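Local coordinates for beta-methylmalyl-CoA dehydratase (Chloroflexus aurantiacus, PDB 4E3E), which catalyses the reversible dehydration of (2R,3S)-beta-methylmalyl-CoA to mesaconyl-CoA in the glyoxylate assimilation cycle, which regenerates acetyl-CoA and yields pyruvate, at residues A[32-36]-A[63-67]; A[58-63]-A[98-102]. All blocks are in the same frame, centred on the assembly; numbering follows the deposited sequence.

Interaction 1: A[32-36]-A[63-67]; sequences DVALY and IDSLL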
loop_
_atom_site.group_PDB
_atom_site.type_symbol
_atom_site.label_atom_id
_atom_site.label_comp_id
_atom_site.label_asym_id
_atom_site.label_seq_id
_atom_site.Cartn_x
_atom_site.Cartn_y
_atom_site.Cartn_z
ATOM N N ASP A 32 4.530 -7.491 -2.077
ATOM C CA ASP A 32 3.172 -8.068 -2.134
ATOM C C ASP A 32 2.743 -8.568 -0.760
ATOM O O ASP A 32 1.606 -8.354 -0.333
ATOM C CB ASP A 32 3.095 -9.206 -3.166
ATOM C CG ASP A 32 3.403 -8.724 -4.557
ATOM O OD1 ASP A 32 2.741 -7.751 -5.025
ATOM O OD2 ASP A 32 4.310 -9.307 -5.183
ATOM N N VAL A 33 3.665 -9.226 -0.072
ATOM C CA VAL A 33 3.389 -9.699 1.282
ATOM C C VAL A 33 2.957 -8.563 2.215
ATOM O O VAL A 33 1.975 -8.706 2.945
ATOM C CB VAL A 33 4.604 -10.410 1.868
ATOM C CG1 VAL A 33 4.387 -10.705 3.356
ATOM C CG2 VAL A 33 4.875 -11.688 1.079
ATOM N N ALA A 34 3.687 -7.439 2.195
ATOM C CA ALA A 34 3.401 -6.354 3.112
ATOM C C ALA A 34 2.067 -5.692 2.767
ATOM O O ALA A 34 1.297 -5.360 3.668
ATOM C CB ALA A 34 4.532 -5.322 3.114
ATOM N N LEU A 35 1.792 -5.519 1.468
ATOM C CA LEU A 35 0.531 -4.955 1.034
ATOM C C LEU A 35 -0.666 -5.795 1.485
ATOM O O LEU A 35 -1.671 -5.249 1.970
ATOM C CB LEU A 35 0.514 -4.791 -0.495
ATOM C CG LEU A 35 0.907 -3.405 -0.993
ATOM C CD1 LEU A 35 1.138 -3.484 -2.483
ATOM C CD2 LEU A 35 -0.178 -2.376 -0.695
ATOM N N TYR A 36 -0.564 -7.107 1.291
ATOM C CA TYR A 36 -1.604 -8.062 1.709
ATOM C C TYR A 36 -1.843 -7.958 3.230
ATOM O O TYR A 36 -2.988 -7.873 3.690
ATOM C CB TYR A 36 -1.211 -9.500 1.290
ATOM C CG TYR A 36 -2.337 -10.496 1.499
ATOM C CD1 TYR A 36 -3.356 -10.627 0.549
ATOM C CD2 TYR A 36 -2.416 -11.268 2.670
ATOM C CE1 TYR A 36 -4.406 -11.524 0.742
ATOM C CE2 TYR A 36 -3.468 -12.163 2.880
ATOM C CZ TYR A 36 -4.466 -12.277 1.914
ATOM O OH TYR A 36 -5.525 -13.134 2.093
ATOM N N ILE A 63 4.254 -17.289 1.112
ATOM C CA ILE A 63 3.152 -16.437 0.689
ATOM C C ILE A 63 1.822 -16.999 1.238
ATOM O O ILE A 63 1.588 -18.200 1.183
ATOM C CB ILE A 63 3.102 -16.352 -0.875
ATOM C CG1 ILE A 63 4.435 -15.872 -1.472
ATOM C CG2 ILE A 63 1.966 -15.450 -1.354
ATOM C CD1 ILE A 63 4.961 -14.566 -0.889
ATOM N N ASP A 64 0.947 -16.134 1.758
ATOM C CA ASP A 64 -0.366 -16.539 2.190
ATOM C C ASP A 64 -1.094 -17.296 1.059
ATOM O O ASP A 64 -1.155 -16.815 -0.084
ATOM C CB ASP A 64 -1.191 -15.288 2.553
ATOM C CG ASP A 64 -2.473 -15.624 3.312
ATOM O OD1 ASP A 64 -2.596 -15.192 4.481
ATOM O OD2 ASP A 64 -3.363 -16.309 2.741
ATOM N N SER A 65 -1.676 -18.450 1.390
ATOM C CA SER A 65 -2.414 -19.273 0.423
ATOM C C SER A 65 -3.478 -18.471 -0.310
ATOM O O SER A 65 -3.700 -18.675 -1.506
ATOM C CB SER A 65 -3.087 -20.467 1.112
ATOM O OG SER A 65 -2.160 -21.514 1.308
ATOM N N LEU A 66 -4.151 -17.569 0.397
ATOM C CA LEU A 66 -5.178 -16.767 -0.265
ATOM C C LEU A 66 -4.607 -15.678 -1.181
ATOM O O LEU A 66 -5.237 -15.323 -2.189
ATOM C CB LEU A 66 -6.140 -16.164 0.751
ATOM C CG LEU A 66 -6.988 -17.170 1.490
ATOM C CD1 LEU A 66 -7.931 -16.376 2.381
ATOM C CD2 LEU A 66 -7.782 -18.030 0.507
ATOM N N LEU A 67 -3.432 -15.145 -0.837
ATOM C CA LEU A 67 -2.724 -14.241 -1.757
ATOM C C LEU A 67 -2.381 -14.993 -3.061
ATOM O O LEU A 67 -2.620 -14.469 -4.163
ATOM C CB LEU A 67 -1.475 -13.618 -1.111
ATOM C CG LEU A 67 -0.595 -12.672 -1.954
ATOM C CD1 LEU A 67 -1.409 -11.557 -2.630
ATOM C CD2 LEU A 67 0.534 -12.093 -1.087
#
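In the MaoC-like hotdog fold, Tyr36 of helix 30-40 packs against Leu67 in the first turn of helix 65-80. Ile63 and Asp64 just before that helix, and Ser65 at its start, are substrate-binding residues by similarity to relatives. The Tyr36 ring carries most of the contact. CG of Tyr36 lies anti to the backbone N (chi1 -171°), which sends the ring across to the second helix. Leu67 CB sits over one ring face, offset toward the rim, in a CH-pi contact 4.1 Å from the Tyr36 ring centroid. Leu67 CD1 touches Tyr36 CD1 at 3.8 Å, and Leu67 CD2 packs against Tyr36 CB. At the far end Tyr36 OH lies 3.4 Å from Leu66 CB, but its hydrogen bond goes to Ser255. Asp64 OD1 meets Tyr36 CE2 obliquely at 3.5 Å. The carboxylate and ring planes are 48° apart. Asp64 is the N-cap of helix 65-80. Its OD2 accepts from Leu66 N at 2.8 Å through the anti lone pair. Without the ring, as with an alanine here, Leu67 CB would probably lose its cover and Ser255 OG its phenolic partner. Leu67 and Asp32 also touch Leu224 of helix 215-224. One helical turn before Tyr36, Val33 CG2 meets Ile63 CD1 at 3.5 Å, tighter than usual van der Waals contact.

Interaction 2: A[58-63]-A[98-102]; sequences LERAPI and VVYPG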
loop_
_atom_site.group_PDB
_atom_site.type_symbol
_atom_site.label_atom_id
_atom_site.label_comp_id
_atom_site.label_asym_id
_atom_site.label_seq_id
_atom_site.Cartn_x
_atom_site.Cartn_y
_atom_site.Cartn_z
ATOM N N LEU A 58 10.308 -24.792 6.788
ATOM C CA LEU A 58 10.167 -24.054 5.529
ATOM C C LEU A 58 11.404 -23.199 5.268
ATOM O O LEU A 58 12.179 -22.919 6.196
ATOM C CB LEU A 58 8.914 -23.148 5.567
ATOM C CG LEU A 58 7.573 -23.896 5.592
ATOM C CD1 LEU A 58 6.407 -22.930 5.655
ATOM C CD2 LEU A 58 7.411 -24.851 4.404
ATOM N N GLU A 59 11.621 -22.791 4.034
ATOM C CA GLU A 59 12.757 -21.953 3.688
ATOM C C GLU A 59 12.701 -20.593 4.341
ATOM O O GLU A 59 13.694 -20.059 4.746
ATOM C CB GLU A 59 12.864 -21.781 2.188
ATOM C CG GLU A 59 12.960 -23.066 1.397
ATOM C CD GLU A 59 13.031 -22.841 -0.096
ATOM O OE1 GLU A 59 13.455 -21.761 -0.518
ATOM O OE2 GLU A 59 12.673 -23.752 -0.856
ATOM N N ARG A 60 11.504 -20.029 4.393
ATOM C CA ARG A 60 11.270 -18.716 4.928
ATOM C C ARG A 60 9.772 -18.617 4.985
ATOM O O ARG A 60 9.117 -19.545 4.662
ATOM C CB ARG A 60 11.849 -17.649 4.029
ATOM C CG ARG A 60 11.495 -17.815 2.577
ATOM C CD ARG A 60 12.209 -16.842 1.667
ATOM N NE ARG A 60 11.884 -15.449 1.908
ATOM C CZ ARG A 60 12.438 -14.437 1.269
ATOM N NH1 ARG A 60 12.098 -13.205 1.540
ATOM N NH2 ARG A 60 13.352 -14.665 0.360
ATOM N N ALA A 61 9.239 -17.502 5.425
ATOM C CA ALA A 61 7.806 -17.401 5.521
ATOM C C ALA A 61 7.246 -17.547 4.133
ATOM O O ALA A 61 7.679 -16.906 3.234
ATOM C CB ALA A 61 7.414 -16.074 6.109
ATOM N N PRO A 62 6.256 -18.392 3.983
ATOM C CA PRO A 62 5.610 -18.587 2.677
ATOM C C PRO A 62 4.584 -17.480 2.390
ATOM O O PRO A 62 4.112 -16.838 3.315
ATOM C CB PRO A 62 4.873 -19.911 2.860
ATOM C CG PRO A 62 4.508 -19.910 4.322
ATOM C CD PRO A 62 5.678 -19.265 5.026
ATOM N N ILE A 63 4.254 -17.289 1.112
ATOM C CA ILE A 63 3.152 -16.437 0.689
ATOM C C ILE A 63 1.822 -16.999 1.238
ATOM O O ILE A 63 1.588 -18.200 1.183
ATOM C CB ILE A 63 3.102 -16.352 -0.875
ATOM C CG1 ILE A 63 4.435 -15.872 -1.472
ATOM C CG2 ILE A 63 1.966 -15.450 -1.354
ATOM C CD1 ILE A 63 4.961 -14.566 -0.889
ATOM N N VAL A 98 4.535 -25.049 -2.059
ATOM C CA VAL A 98 4.635 -23.779 -1.331
ATOM C C VAL A 98 5.156 -22.676 -2.262
ATOM O O VAL A 98 6.034 -22.913 -3.110
ATOM C CB VAL A 98 5.585 -23.927 -0.119
ATOM C CG1 VAL A 98 5.748 -22.622 0.638
ATOM C CG2 VAL A 98 5.062 -24.997 0.814
ATOM N N VAL A 99 4.607 -21.481 -2.095
ATOM C CA VAL A 99 5.039 -20.285 -2.823
ATOM C C VAL A 99 5.832 -19.381 -1.871
ATOM O O VAL A 99 5.378 -19.106 -0.755
ATOM C CB VAL A 99 3.805 -19.523 -3.369
ATOM C CG1 VAL A 99 4.229 -18.310 -4.190
ATOM C CG2 VAL A 99 2.961 -20.458 -4.242
ATOM N N TYR A 100 7.013 -18.943 -2.304
ATOM C CA TYR A 100 7.869 -18.046 -1.541
ATOM C C TYR A 100 8.058 -16.722 -2.294
ATOM O O TYR A 100 7.911 -16.694 -3.528
ATOM C CB TYR A 100 9.243 -18.700 -1.344
ATOM C CG TYR A 100 9.245 -19.930 -0.450
ATOM C CD1 TYR A 100 8.988 -19.823 0.923
ATOM C CD2 TYR A 100 9.532 -21.196 -0.970
ATOM C CE1 TYR A 100 9.004 -20.940 1.746
ATOM C CE2 TYR A 100 9.556 -22.324 -0.154
ATOM C CZ TYR A 100 9.292 -22.190 1.203
ATOM O OH TYR A 100 9.300 -23.290 2.024
ATOM N N PRO A 101 8.401 -15.622 -1.575
ATOM C CA PRO A 101 8.810 -14.390 -2.275
ATOM C C PRO A 101 9.871 -14.702 -3.315
ATOM O O PRO A 101 10.809 -15.468 -3.020
ATOM C CB PRO A 101 9.439 -13.539 -1.150
ATOM C CG PRO A 101 8.735 -13.999 0.107
ATOM C CD PRO A 101 8.452 -15.469 -0.098
ATOM N N GLY A 102 9.729 -14.125 -4.510
ATOM C CA GLY A 102 10.671 -14.380 -5.598
ATOM C C GLY A 102 10.161 -15.383 -6.617
ATOM O O GLY A 102 10.687 -15.459 -7.724
HETATM O O HOH W 1 2.323 -20.747 -0.154
#
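Val99 O accepts the shortest hydrogen bond here, 2.8 Å from Ile63 N, with the donor tilted 26° from the carbonyl plane. A water extends the link: it donates to Ile63 O and accepts from Val99 N. Thus two loops of the hotdog domain are joined through their backbones. Both hold predicted substrate-binding residues, Pro62 and Ile63 in one and Val98 in the other. A second bond runs from Glu59 N to Tyr100 OH at 3.1 Å, nearly straight at 165°. The chain of 58-63 curls round the Tyr100 ring. Glu59 CB covers one ring face in a CH-pi contact, while Val98 CG1 of the ring's own loop lies over the opposite face. Ala61 O sits at the ring edge, in plane. Arg60 CG meets Tyr100 CD1 at 3.6 Å. The Arg60 chain then bends at chi3 (-63°) and lays one face of its guanidinium over Pro101, with NH1 3.7 Å from Pro101 CG. NH1 also forms a salt bridge with Glu30. Pro62 CB touches Val98 CG1 at 3.6 Å, and Ile63 CG1 rests on Val99 CG1. Two direct hydrogen bonds and a water bridge, with apolar packing round the ring and prolines, would probably hold the two loops in this mutual position.

Ile63 belongs to both contacts, and its CD1 touches Val33 in interaction 1 and Pro101 in interaction 2. Their centres are about 10 Å apart. Interaction 1 is the more buried. It joins helix 30-40 to the start of helix 65-80 and the turn before it by apolar and ring contacts, with no hydrogen bond across it; its capping bond stays within 63-67. Interaction 2 lies farther from the chain centre and is partly exposed. It joins two irregular loops, with direct backbone and side-chain hydrogen bonds and a water. Each centres on a tyrosine. Tyr36 bonds beyond its segments, whereas Tyr100 bonds across its contact. Together they join 62-64, assigned to substrate binding by similarity, to helix 30-40 and loop 98-102.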